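Local coordinates for protein tartrate dehydrogenase/decarboxylase (Pseudomonas putida, PDB 3FLK) that oxidises tartrate with NAD(+) to 2-hydroxy-3-oxosuccinate, and also decarboxylates D-malate oxidatively to pyruvate and converts meso-tartrate to D-glycerate, at residues G139-L144 and F247-S252; Y174-A179 and K185-A190; T191-M196 and Y202-T207. The protein carries 1 engineered substitution. All blocks are in the same frame, centred on the assembly; numbering follows the deposited sequence.

Contact 1. Residues G139-L144 and F247-S252; sequences GEYSSL and FGDILS. With MG (magnesium ion), chain E; OXL (oxalate ion), chain G.
Y141 and D249 face each other with CA atoms 10.2 Å apart, the loop 139-144 keeping its backbone well clear of helix 245-258 so that side chains span the gap. This is the metal site of the isocitrate/isopropylmalate dehydrogenase fold, occupied here by magnesium and oxalate. The phenol of Y141 points its OH at D249 OD2, a hydrogen bond of 2.5 Å that reaches the oxygen from its anti side, 30° out of the carboxylate plane. The acceptor lies at the edge of the ring, in its plane, and ring and carboxylate stand nearly perpendicular. With CG anti to the backbone N (chi1 -166°), D249 lifts its carboxylate off the helix and divides its labour: OD2 takes the phenol, while OD1 binds magnesium at 2.2 Å. Oxalate O1 and O4, two waters and D225 of the second subunit complete the metal shell, and K192 of that subunit forms a salt bridge with D249 OD2, so the site is built across the dimer interface. On the other flank, E140 OE2 sits 4.1 Å above the centre of the F247 ring. The same carboxylate is hydrogen-bonded to S244 OG through OE2 and to L246 N through OE1, which ties the loop to the start of helix 245-258 and the residue before it. Water 1, a magnesium ligand, also donates to D249 O at 2.7 Å.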
loop_
_atom_site.group_PDB
_atom_site.type_symbol
_atom_site.label_atom_id
_atom_site.label_comp_id
_atom_site.label_asym_id
_atom_site.label_seq_id
_atom_site.Cartn_x
_atom_site.Cartn_y
_atom_site.Cartn_z
ATOM N N GLY A 139 9.612 -5.687 -12.558
ATOM C CA GLY A 139 8.292 -5.261 -12.112
ATOM C C GLY A 139 7.980 -3.797 -12.343
ATOM O O GLY A 139 8.287 -3.246 -13.402
ATOM N N GLU A 140 7.369 -3.173 -11.338
ATOM C CA GLU A 140 6.846 -1.809 -11.443
ATOM C C GLU A 140 7.928 -0.735 -11.372
ATOM O O GLU A 140 7.746 0.364 -11.894
ATOM C CB GLU A 140 5.790 -1.546 -10.361
ATOM C CG GLU A 140 4.676 -2.590 -10.275
ATOM C CD GLU A 140 4.977 -3.724 -9.294
ATOM O OE1 GLU A 140 6.168 -4.032 -9.050
ATOM O OE2 GLU A 140 4.008 -4.307 -8.762
ATOM N N TYR A 141 9.043 -1.045 -10.714
ATOM C CA TYR A 141 10.141 -0.093 -10.618
ATOM C C TYR A 141 10.943 -0.095 -11.903
ATOM O O TYR A 141 11.653 -1.051 -12.223
ATOM C CB TYR A 141 11.006 -0.345 -9.382
ATOM C CG TYR A 141 10.318 0.046 -8.090
ATOM C CD1 TYR A 141 9.153 0.821 -8.101
ATOM C CD2 TYR A 141 10.845 -0.326 -6.857
ATOM C CE1 TYR A 141 8.521 1.192 -6.918
ATOM C CE2 TYR A 141 10.220 0.041 -5.668
ATOM C CZ TYR A 141 9.063 0.796 -5.706
ATOM O OH TYR A 141 8.447 1.163 -4.532
ATOM N N SER A 142 10.804 0.997 -12.642
ATOM C CA SER A 142 11.234 1.047 -14.023
ATOM C C SER A 142 11.697 2.442 -14.414
ATOM O O SER A 142 11.221 3.445 -13.876
ATOM C CB SER A 142 10.075 0.608 -14.920
ATOM O OG SER A 142 10.341 0.868 -16.284
ATOM N N SER A 143 12.641 2.487 -15.347
ATOM C CA SER A 143 13.054 3.730 -15.981
ATOM C C SER A 143 12.764 3.653 -17.484
ATOM O O SER A 143 13.357 4.379 -18.288
ATOM C CB SER A 143 14.534 4.000 -15.709
ATOM O OG SER A 143 15.334 2.931 -16.182
ATOM N N LEU A 144 11.838 2.769 -17.849
ATOM C CA LEU A 144 11.441 2.575 -19.241
ATOM C C LEU A 144 10.200 3.390 -19.563
ATOM O O LEU A 144 9.216 3.368 -18.817
ATOM C CB LEU A 144 11.164 1.098 -19.530
ATOM C CG LEU A 144 12.148 0.051 -19.004
ATOM C CD1 LEU A 144 11.471 -1.297 -18.958
ATOM C CD2 LEU A 144 13.411 -0.008 -19.838
ATOM N N PHE A 247 4.849 -3.756 -4.547
ATOM C CA PHE A 247 3.970 -4.241 -3.483
ATOM C C PHE A 247 4.768 -4.673 -2.250
ATOM O O PHE A 247 4.360 -4.398 -1.119
ATOM C CB PHE A 247 3.037 -5.359 -3.977
ATOM C CG PHE A 247 2.005 -4.903 -4.989
ATOM C CD1 PHE A 247 1.740 -3.544 -5.193
ATOM C CD2 PHE A 247 1.274 -5.838 -5.714
ATOM C CE1 PHE A 247 0.783 -3.128 -6.123
ATOM C CE2 PHE A 247 0.311 -5.434 -6.645
ATOM C CZ PHE A 247 0.068 -4.079 -6.852
ATOM N N GLY A 248 5.910 -5.321 -2.478
ATOM C CA GLY A 248 6.829 -5.706 -1.407
ATOM C C GLY A 248 7.427 -4.511 -0.680
ATOM O O GLY A 248 7.592 -4.538 0.540
ATOM N N ASP A 249 7.751 -3.465 -1.436
ATOM C CA ASP A 249 8.218 -2.198 -0.868
ATOM C C ASP A 249 7.188 -1.626 0.117
ATOM O O ASP A 249 7.523 -1.309 1.262
ATOM C CB ASP A 249 8.510 -1.201 -1.998
ATOM C CG ASP A 249 9.302 0.017 -1.537
ATOM O OD1 ASP A 249 9.470 0.232 -0.318
ATOM O OD2 ASP A 249 9.759 0.775 -2.416
ATOM N N ILE A 250 5.936 -1.522 -0.324
ATOM C CA ILE A 250 4.848 -0.995 0.509
ATOM C C ILE A 250 4.622 -1.821 1.783
ATOM O O ILE A 250 4.566 -1.272 2.890
ATOM C CB ILE A 250 3.528 -0.874 -0.291
ATOM C CG1 ILE A 250 3.669 0.173 -1.404
ATOM C CG2 ILE A 250 2.358 -0.516 0.635
ATOM C CD1 ILE A 250 2.672 0.012 -2.549
ATOM N N LEU A 251 4.509 -3.138 1.619
ATOM C CA LEU A 251 4.193 -4.036 2.730
ATOM C C LEU A 251 5.289 -4.088 3.798
ATOM O O LEU A 251 4.999 -4.338 4.967
ATOM C CB LEU A 251 3.867 -5.443 2.211
ATOM C CG LEU A 251 2.604 -5.609 1.350
ATOM C CD1 LEU A 251 2.551 -7.007 0.747
ATOM C CD2 LEU A 251 1.324 -5.304 2.125
ATOM N N SER A 252 6.531 -3.832 3.393
ATOM C CA SER A 252 7.677 -3.847 4.310
ATOM C C SER A 252 7.924 -2.530 5.058
ATOM O O SER A 252 8.836 -2.450 5.882
ATOM C CB SER A 252 8.947 -4.308 3.586
ATOM O OG SER A 252 9.307 -3.412 2.549
HETATM MG MG MG E . 10.575 1.264 1.222
HETATM C C1 OXL G . 12.494 1.678 -1.207
HETATM C C2 OXL G . 12.882 0.356 -0.708
HETATM O O1 OXL G . 11.657 2.347 -0.553
HETATM O O2 OXL G . 13.700 -0.334 -1.356
HETATM O O3 OXL G . 12.993 2.103 -2.273
HETATM O O4 OXL G . 12.373 -0.055 0.361
HETATM O O HOH W 1 9.766 -0.247 2.267
HETATM O O HOH W 2 11.870 1.988 2.699
#

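Contact 2. Residues Y174-A179 and K185-A190; sequences YAFDLA and KHVTSA
The carbonyl oxygen of A179 is surrounded by three carbons of K185: K185 CA lies 3.2 Å from A179 O in a CA-H...O contact, and CB and CG of the same lysine lie a little further off. K185 takes up a left-handed backbone conformation here, at the turn between helix 165-181 and strand 186-191, and its NZ bends back to hydrogen-bond the backbone oxygens of E180 and R182. The axes of helix segment 174-179 and strand segment 186-190 then run roughly antiparallel, 151° apart and 7.9 Å at closest approach; the helix packs on a face of the large mixed sheet to which the strand belongs in this alpha/beta fold. V187 carries the packing. Its CG2 stands over the centre of the F176 ring, 4.0 Å from the centroid and only 9° off the normal, a CH-pi contact; CG1 lies over the same face, 4.0 Å from F176 CE2. Having CG1 anti to the backbone N (chi1 171°) leaves CG2 beside that N, where it also presses on the methyl of A179, with A179 CB 3.5 Å from V187 CG2, tighter than a usual carbon contact. A175 O also lies against V187 CG2. Around them V217 of the adjoining loop and V240 and V242 of the neighbouring strand extend the apolar layer, while the V187 backbone bonds to S218 and D220 within the sheet. No hydrogen bond crosses between the two segments, so the close fit of apolar groups around V187 joins helix and strand.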
loop_
_atom_site.group_PDB
_atom_site.type_symbol
_atom_site.label_atom_id
_atom_site.label_comp_id
_atom_site.label_asym_id
_atom_site.label_seq_id
_atom_site.Cartn_x
_atom_site.Cartn_y
_atom_site.Cartn_z
ATOM N N TYR A 174 11.628 -19.252 -4.392
ATOM C CA TYR A 174 12.281 -18.912 -3.132
ATOM C C TYR A 174 11.274 -18.853 -1.982
ATOM O O TYR A 174 11.504 -19.442 -0.921
ATOM C CB TYR A 174 13.066 -17.598 -3.236
ATOM C CG TYR A 174 14.081 -17.435 -2.123
ATOM C CD1 TYR A 174 15.403 -17.851 -2.294
ATOM C CD2 TYR A 174 13.713 -16.894 -0.889
ATOM C CE1 TYR A 174 16.340 -17.713 -1.266
ATOM C CE2 TYR A 174 14.640 -16.758 0.143
ATOM C CZ TYR A 174 15.949 -17.167 -0.053
ATOM O OH TYR A 174 16.870 -17.028 0.964
ATOM N N ALA A 175 10.154 -18.170 -2.212
ATOM C CA ALA A 175 9.119 -17.988 -1.194
ATOM C C ALA A 175 8.470 -19.301 -0.760
ATOM O O ALA A 175 8.230 -19.511 0.430
ATOM C CB ALA A 175 8.062 -17.009 -1.677
ATOM N N PHE A 176 8.187 -20.173 -1.725
ATOM C CA PHE A 176 7.615 -21.487 -1.427
ATOM C C PHE A 176 8.618 -22.416 -0.744
ATOM O O PHE A 176 8.249 -23.153 0.170
ATOM C CB PHE A 176 7.011 -22.133 -2.683
ATOM C CG PHE A 176 5.599 -21.698 -2.962
ATOM C CD1 PHE A 176 4.524 -22.411 -2.441
ATOM C CD2 PHE A 176 5.342 -20.569 -3.728
ATOM C CE1 PHE A 176 3.211 -22.008 -2.681
ATOM C CE2 PHE A 176 4.033 -20.155 -3.975
ATOM C CZ PHE A 176 2.966 -20.879 -3.453
ATOM N N ASP A 177 9.878 -22.369 -1.180
ATOM C CA ASP A 177 10.961 -23.101 -0.514
ATOM C C ASP A 177 11.106 -22.668 0.948
ATOM O O ASP A 177 11.288 -23.505 1.834
ATOM C CB ASP A 177 12.294 -22.908 -1.246
ATOM C CG ASP A 177 12.414 -23.766 -2.499
ATOM O OD1 ASP A 177 11.622 -24.715 -2.672
ATOM O OD2 ASP A 177 13.315 -23.492 -3.318
ATOM N N LEU A 178 11.014 -21.357 1.186
ATOM C CA LEU A 178 11.101 -20.787 2.531
ATOM C C LEU A 178 9.935 -21.247 3.406
ATOM O O LEU A 178 10.140 -21.685 4.539
ATOM C CB LEU A 178 11.163 -19.253 2.464
ATOM C CG LEU A 178 11.468 -18.451 3.737
ATOM C CD1 LEU A 178 12.863 -18.736 4.269
ATOM C CD2 LEU A 178 11.307 -16.960 3.462
ATOM N N ALA A 179 8.721 -21.160 2.863
ATOM C CA ALA A 179 7.515 -21.614 3.548
ATOM C C ALA A 179 7.591 -23.094 3.935
ATOM O O ALA A 179 7.157 -23.473 5.020
ATOM C CB ALA A 179 6.290 -21.356 2.694
ATOM N N LYS A 185 4.059 -23.325 7.111
ATOM C CA LYS A 185 3.988 -23.721 5.694
ATOM C C LYS A 185 2.855 -23.003 4.954
ATOM O O LYS A 185 1.924 -23.634 4.443
ATOM C CB LYS A 185 3.881 -25.248 5.549
ATOM C CG LYS A 185 4.970 -26.006 6.298
ATOM C CD LYS A 185 5.096 -27.449 5.846
ATOM C CE LYS A 185 5.896 -28.271 6.854
ATOM N NZ LYS A 185 7.228 -27.675 7.173
ATOM N N HIS A 186 2.945 -21.676 4.911
ATOM C CA HIS A 186 1.887 -20.849 4.339
ATOM C C HIS A 186 2.453 -19.660 3.560
ATOM O O HIS A 186 3.293 -18.916 4.073
ATOM C CB HIS A 186 0.928 -20.391 5.447
ATOM C CG HIS A 186 -0.081 -19.376 5.007
ATOM N ND1 HIS A 186 -0.886 -19.554 3.902
ATOM C CD2 HIS A 186 -0.430 -18.180 5.537
ATOM C CE1 HIS A 186 -1.680 -18.508 3.764
ATOM N NE2 HIS A 186 -1.422 -17.659 4.743
ATOM N N VAL A 187 1.993 -19.505 2.318
ATOM C CA VAL A 187 2.402 -18.396 1.450
ATOM C C VAL A 187 1.198 -17.532 1.087
ATOM O O VAL A 187 0.179 -18.043 0.617
ATOM C CB VAL A 187 3.079 -18.895 0.137
ATOM C CG1 VAL A 187 3.287 -17.748 -0.853
ATOM C CG2 VAL A 187 4.400 -19.564 0.425
ATOM N N THR A 188 1.324 -16.225 1.313
ATOM C CA THR A 188 0.359 -15.255 0.798
ATOM C C THR A 188 0.994 -14.507 -0.369
ATOM O O THR A 188 2.097 -13.976 -0.248
ATOM C CB THR A 188 -0.099 -14.253 1.887
ATOM O OG1 THR A 188 -0.690 -14.968 2.974
ATOM C CG2 THR A 188 -1.124 -13.263 1.330
ATOM N N SER A 189 0.298 -14.497 -1.502
ATOM C CA SER A 189 0.758 -13.788 -2.686
ATOM C C SER A 189 0.033 -12.451 -2.806
ATOM O O SER A 189 -1.197 -12.410 -2.832
ATOM C CB SER A 189 0.514 -14.637 -3.937
ATOM O OG SER A 189 1.091 -14.027 -5.081
ATOM N N ALA A 190 0.798 -11.362 -2.863
ATOM C CA ALA A 190 0.226 -10.040 -3.104
ATOM C C ALA A 190 -0.095 -9.886 -4.585
ATOM O O ALA A 190 0.757 -10.131 -5.441
ATOM C CB ALA A 190 1.180 -8.940 -2.644
#

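Contact 3. Residues T191-M196 and Y202-T207; sequences TKSNGM and YWDKRT. With NAI (1,4-dihydronicotinamide adenine dinucleotide), chain N; OXL (oxalate ion), chain O.
T191 and S193 both direct their hydroxyls at the D204 carboxylate, one to each oxygen, which ties the end of strand 186-191 and the loop that follows to helix 199-211. S193 OG, set between the backbone N and the carbonyl carbon (chi1 41°) and thereby turned to the helix, donates to D204 OD2 at 2.7 Å, on the syn side and 21° out of the carboxylate plane. T191 OG1 donates to D204 OD1 at the same length, although the position of that hydroxyl is less certain. D204 OD2 has a further partner in K221, a salt bridge from strand 218-223. Beside it, the indole N-H of W203 is taken by S189 OG. The loop turns its other polar groups to the ligands. N194 OD1 accepts twice, from K192 NZ at 2.9 Å and from G195 N at 2.7 Å. The amide is thereby fixed with ND2 facing the cofactor, where it donates almost straight, at 166°, to O2D of the nicotinamide ribose, 3.1 Å away. K192 NZ also reaches O4 of the oxalate at 3.2 Å; R98, R108 and R134 of the second subunit also bond the oxalate. A leucine at N194 would probably leave the ribose O2D without this donor, and K192 NZ and G195 N without a shared acceptor. These bonds are consistent with a loop whose polar groups are set for the cofactor and oxalate.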
loop_
_atom_site.group_PDB
_atom_site.type_symbol
_atom_site.label_atom_id
_atom_site.label_comp_id
_atom_site.label_asym_id
_atom_site.label_seq_id
_atom_site.Cartn_x
_atom_site.Cartn_y
_atom_site.Cartn_z
ATOM N N THR A 191 -1.325 -9.479 -4.881
ATOM C CA THR A 191 -1.756 -9.307 -6.267
ATOM C C THR A 191 -2.640 -8.065 -6.470
ATOM O O THR A 191 -2.982 -7.375 -5.513
ATOM C CB THR A 191 -2.448 -10.602 -6.810
ATOM O OG1 THR A 191 -2.629 -10.499 -8.230
ATOM C CG2 THR A 191 -3.792 -10.844 -6.144
ATOM N N LYS A 192 -2.966 -7.774 -7.727
ATOM C CA LYS A 192 -3.996 -6.791 -8.075
ATOM C C LYS A 192 -4.515 -7.119 -9.468
ATOM O O LYS A 192 -4.461 -6.298 -10.387
ATOM C CB LYS A 192 -3.474 -5.347 -7.989
ATOM C CG LYS A 192 -4.566 -4.310 -7.682
ATOM C CD LYS A 192 -5.454 -4.775 -6.524
ATOM C CE LYS A 192 -6.353 -3.679 -5.985
ATOM N NZ LYS A 192 -7.548 -3.421 -6.837
ATOM N N SER A 193 -5.014 -8.346 -9.600
ATOM C CA SER A 193 -5.396 -8.919 -10.887
ATOM C C SER A 193 -6.758 -8.459 -11.398
ATOM O O SER A 193 -7.261 -8.996 -12.386
ATOM C CB SER A 193 -5.315 -10.449 -10.834
ATOM O OG SER A 193 -5.807 -10.951 -9.601
ATOM N N ASN A 194 -7.361 -7.479 -10.730
ATOM C CA ASN A 194 -8.528 -6.806 -11.289
ATOM C C ASN A 194 -8.148 -5.527 -12.037
ATOM O O ASN A 194 -8.491 -5.371 -13.207
ATOM C CB ASN A 194 -9.642 -6.574 -10.247
ATOM C CG ASN A 194 -9.136 -5.997 -8.926
ATOM O OD1 ASN A 194 -8.062 -5.399 -8.849
ATOM N ND2 ASN A 194 -9.934 -6.167 -7.877
ATOM N N GLY A 195 -7.409 -4.641 -11.368
ATOM C CA GLY A 195 -7.020 -3.347 -11.934
ATOM C C GLY A 195 -5.893 -3.394 -12.952
ATOM O O GLY A 195 -5.943 -2.705 -13.972
HETATM N N MSE A 196 -4.864 -4.188 -12.666
HETATM C CA MSE A 196 -3.764 -4.390 -13.607
HETATM C C MSE A 196 -4.050 -5.640 -14.438
HETATM O O MSE A 196 -3.856 -6.764 -13.975
HETATM C CB MSE A 196 -2.429 -4.476 -12.864
HETATM C CG MSE A 196 -1.896 -3.111 -12.430
HETATM SE SE MSE A 196 -1.111 -3.107 -10.648
HETATM C CE MSE A 196 0.468 -4.200 -10.964
ATOM N N TYR A 202 -1.035 -12.617 -14.867
ATOM C CA TYR A 202 0.132 -13.434 -15.179
ATOM C C TYR A 202 0.874 -13.898 -13.920
ATOM O O TYR A 202 1.247 -15.069 -13.812
ATOM C CB TYR A 202 1.085 -12.685 -16.112
ATOM C CG TYR A 202 2.337 -13.467 -16.422
ATOM C CD1 TYR A 202 2.307 -14.540 -17.314
ATOM C CD2 TYR A 202 3.549 -13.146 -15.811
ATOM C CE1 TYR A 202 3.454 -15.269 -17.593
ATOM C CE2 TYR A 202 4.703 -13.868 -16.086
ATOM C CZ TYR A 202 4.647 -14.926 -16.977
ATOM O OH TYR A 202 5.786 -15.641 -17.249
ATOM N N TRP A 203 1.092 -12.972 -12.988
ATOM C CA TRP A 203 1.692 -13.282 -11.687
ATOM C C TRP A 203 0.884 -14.372 -10.976
ATOM O O TRP A 203 1.456 -15.333 -10.466
ATOM C CB TRP A 203 1.799 -12.005 -10.842
ATOM C CG TRP A 203 2.229 -12.190 -9.399
ATOM C CD1 TRP A 203 1.414 -12.422 -8.323
ATOM C CD2 TRP A 203 3.561 -12.115 -8.880
ATOM N NE1 TRP A 203 2.158 -12.509 -7.173
ATOM C CE2 TRP A 203 3.479 -12.327 -7.484
ATOM C CE3 TRP A 203 4.820 -11.901 -9.458
ATOM C CZ2 TRP A 203 4.609 -12.334 -6.655
ATOM C CZ3 TRP A 203 5.945 -11.906 -8.630
ATOM C CH2 TRP A 203 5.828 -12.120 -7.244
ATOM N N ASP A 204 -0.442 -14.226 -10.977
ATOM C CA ASP A 204 -1.355 -15.234 -10.421
ATOM C C ASP A 204 -1.206 -16.599 -11.101
ATOM O O ASP A 204 -1.178 -17.632 -10.429
ATOM C CB ASP A 204 -2.810 -14.766 -10.523
ATOM C CG ASP A 204 -3.115 -13.571 -9.632
ATOM O OD1 ASP A 204 -2.203 -13.081 -8.931
ATOM O OD2 ASP A 204 -4.280 -13.122 -9.633
ATOM N N LYS A 205 -1.113 -16.591 -12.430
ATOM C CA LYS A 205 -0.952 -17.815 -13.217
ATOM C C LYS A 205 0.334 -18.557 -12.842
ATOM O O LYS A 205 0.323 -19.778 -12.658
ATOM C CB LYS A 205 -0.969 -17.489 -14.713
ATOM C CG LYS A 205 -1.286 -18.663 -15.616
ATOM C CD LYS A 205 -1.385 -18.214 -17.068
ATOM C CE LYS A 205 -1.820 -19.354 -17.975
ATOM N NZ LYS A 205 -2.146 -18.861 -19.347
ATOM N N ARG A 206 1.434 -17.817 -12.718
ATOM C CA ARG A 206 2.714 -18.411 -12.332
ATOM C C ARG A 206 2.725 -18.876 -10.871
ATOM O O ARG A 206 3.389 -19.858 -10.540
ATOM C CB ARG A 206 3.881 -17.451 -12.597
ATOM C CG ARG A 206 4.081 -17.029 -14.065
ATOM C CD ARG A 206 4.036 -18.210 -15.044
ATOM N NE ARG A 206 5.092 -19.193 -14.800
ATOM C CZ ARG A 206 5.090 -20.437 -15.274
ATOM N NH1 ARG A 206 4.081 -20.874 -16.022
ATOM N NH2 ARG A 206 6.097 -21.253 -14.989
ATOM N N THR A 207 1.995 -18.167 -10.011
ATOM C CA THR A 207 1.859 -18.543 -8.600
ATOM C C THR A 207 1.136 -19.887 -8.477
ATOM O O THR A 207 1.602 -20.782 -7.770
ATOM C CB THR A 207 1.127 -17.456 -7.773
ATOM O OG1 THR A 207 1.758 -16.186 -7.981
ATOM C CG2 THR A 207 1.171 -17.786 -6.287
HETATM P PA NAI N . -13.708 -7.408 -0.851
HETATM O O1A NAI N . -13.848 -5.965 -0.549
HETATM O O2A NAI N . -14.878 -7.909 -1.604
HETATM O O5B NAI N . -13.562 -8.245 0.513
HETATM C C5B NAI N . -12.398 -8.196 1.307
HETATM C C4B NAI N . -12.698 -8.661 2.731
HETATM O O4B NAI N . -13.494 -7.709 3.412
HETATM C C3B NAI N . -13.461 -9.976 2.753
HETATM O O3B NAI N . -12.933 -10.780 3.782
HETATM C C2B NAI N . -14.891 -9.575 3.055
HETATM O O2B NAI N . -15.587 -10.545 3.805
HETATM C C1B NAI N . -14.740 -8.259 3.803
HETATM N N9A NAI N . -15.835 -7.340 3.455
HETATM C C8A NAI N . -15.991 -6.651 2.278
HETATM N N7A NAI N . -17.120 -5.915 2.358
HETATM C C5A NAI N . -17.685 -6.119 3.563
HETATM C C6A NAI N . -18.839 -5.616 4.152
HETATM N N6A NAI N . -19.583 -4.714 3.515
HETATM N N1A NAI N . -19.171 -6.013 5.433
HETATM C C2A NAI N . -18.368 -6.905 6.120
HETATM N N3A NAI N . -17.223 -7.402 5.525
HETATM C C4A NAI N . -16.886 -7.013 4.268
HETATM O O3 NAI N . -12.330 -7.566 -1.666
HETATM P PN NAI N . -11.709 -8.920 -2.272
HETATM O O1N NAI N . -12.092 -10.071 -1.423
HETATM O O2N NAI N . -10.280 -8.630 -2.514
HETATM O O5D NAI N . -12.423 -9.028 -3.710
HETATM C C5D NAI N . -13.562 -9.835 -3.931
HETATM C C4D NAI N . -14.136 -9.533 -5.313
HETATM O O4D NAI N . -14.622 -8.203 -5.369
HETATM C C3D NAI N . -13.098 -9.662 -6.416
HETATM O O3D NAI N . -13.705 -10.297 -7.517
HETATM C C2D NAI N . -12.743 -8.227 -6.763
HETATM O O2D NAI N . -12.342 -8.099 -8.106
HETATM C C1D NAI N . -14.045 -7.500 -6.458
HETATM N N1N NAI N . -13.914 -6.071 -6.097
HETATM C C2N NAI N . -14.779 -5.180 -6.674
HETATM C C3N NAI N . -14.718 -3.823 -6.360
HETATM C C7N NAI N . -15.811 -2.909 -6.832
HETATM O O7N NAI N . -17.012 -3.471 -7.309
HETATM N N7N NAI N . -15.630 -1.587 -6.789
HETATM C C4N NAI N . -13.766 -3.377 -5.441
HETATM C C5N NAI N . -12.890 -4.291 -4.851
HETATM C C6N NAI N . -12.976 -5.643 -5.184
HETATM C C1 OXL O . -11.271 -0.270 -6.138
HETATM C C2 OXL O . -10.709 -1.578 -6.497
HETATM O O1 OXL O . -11.347 0.033 -4.922
HETATM O O2 OXL O . -10.731 -1.959 -7.691
HETATM O O3 OXL O . -11.655 0.508 -7.039
HETATM O O4 OXL O . -10.213 -2.282 -5.587
#

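Along the chain the order is loop 139-144, then contact 2, then contact 3, and finally helix segment 247-252, so both later contacts fall between the halves of contact 1. Contacts 2 and 3 are consecutive: strand 186-191 leads through the ligand loop into helix 199-211, and their centres lie about 16 Å apart. The centre of contact 1 lies about 19 Å from that of contact 2 and about 15 Å from that of contact 3, yet they touch, chiefly through F247 on A190, K192 and M196 (selenomethionine), with L251 on A190 and E140 on M196. Contact 2 packs helix 165-181 on the sheet, and no other chain touches it, whereas contacts 1 and 3 both face the second subunit, making each active site a product of the dimer.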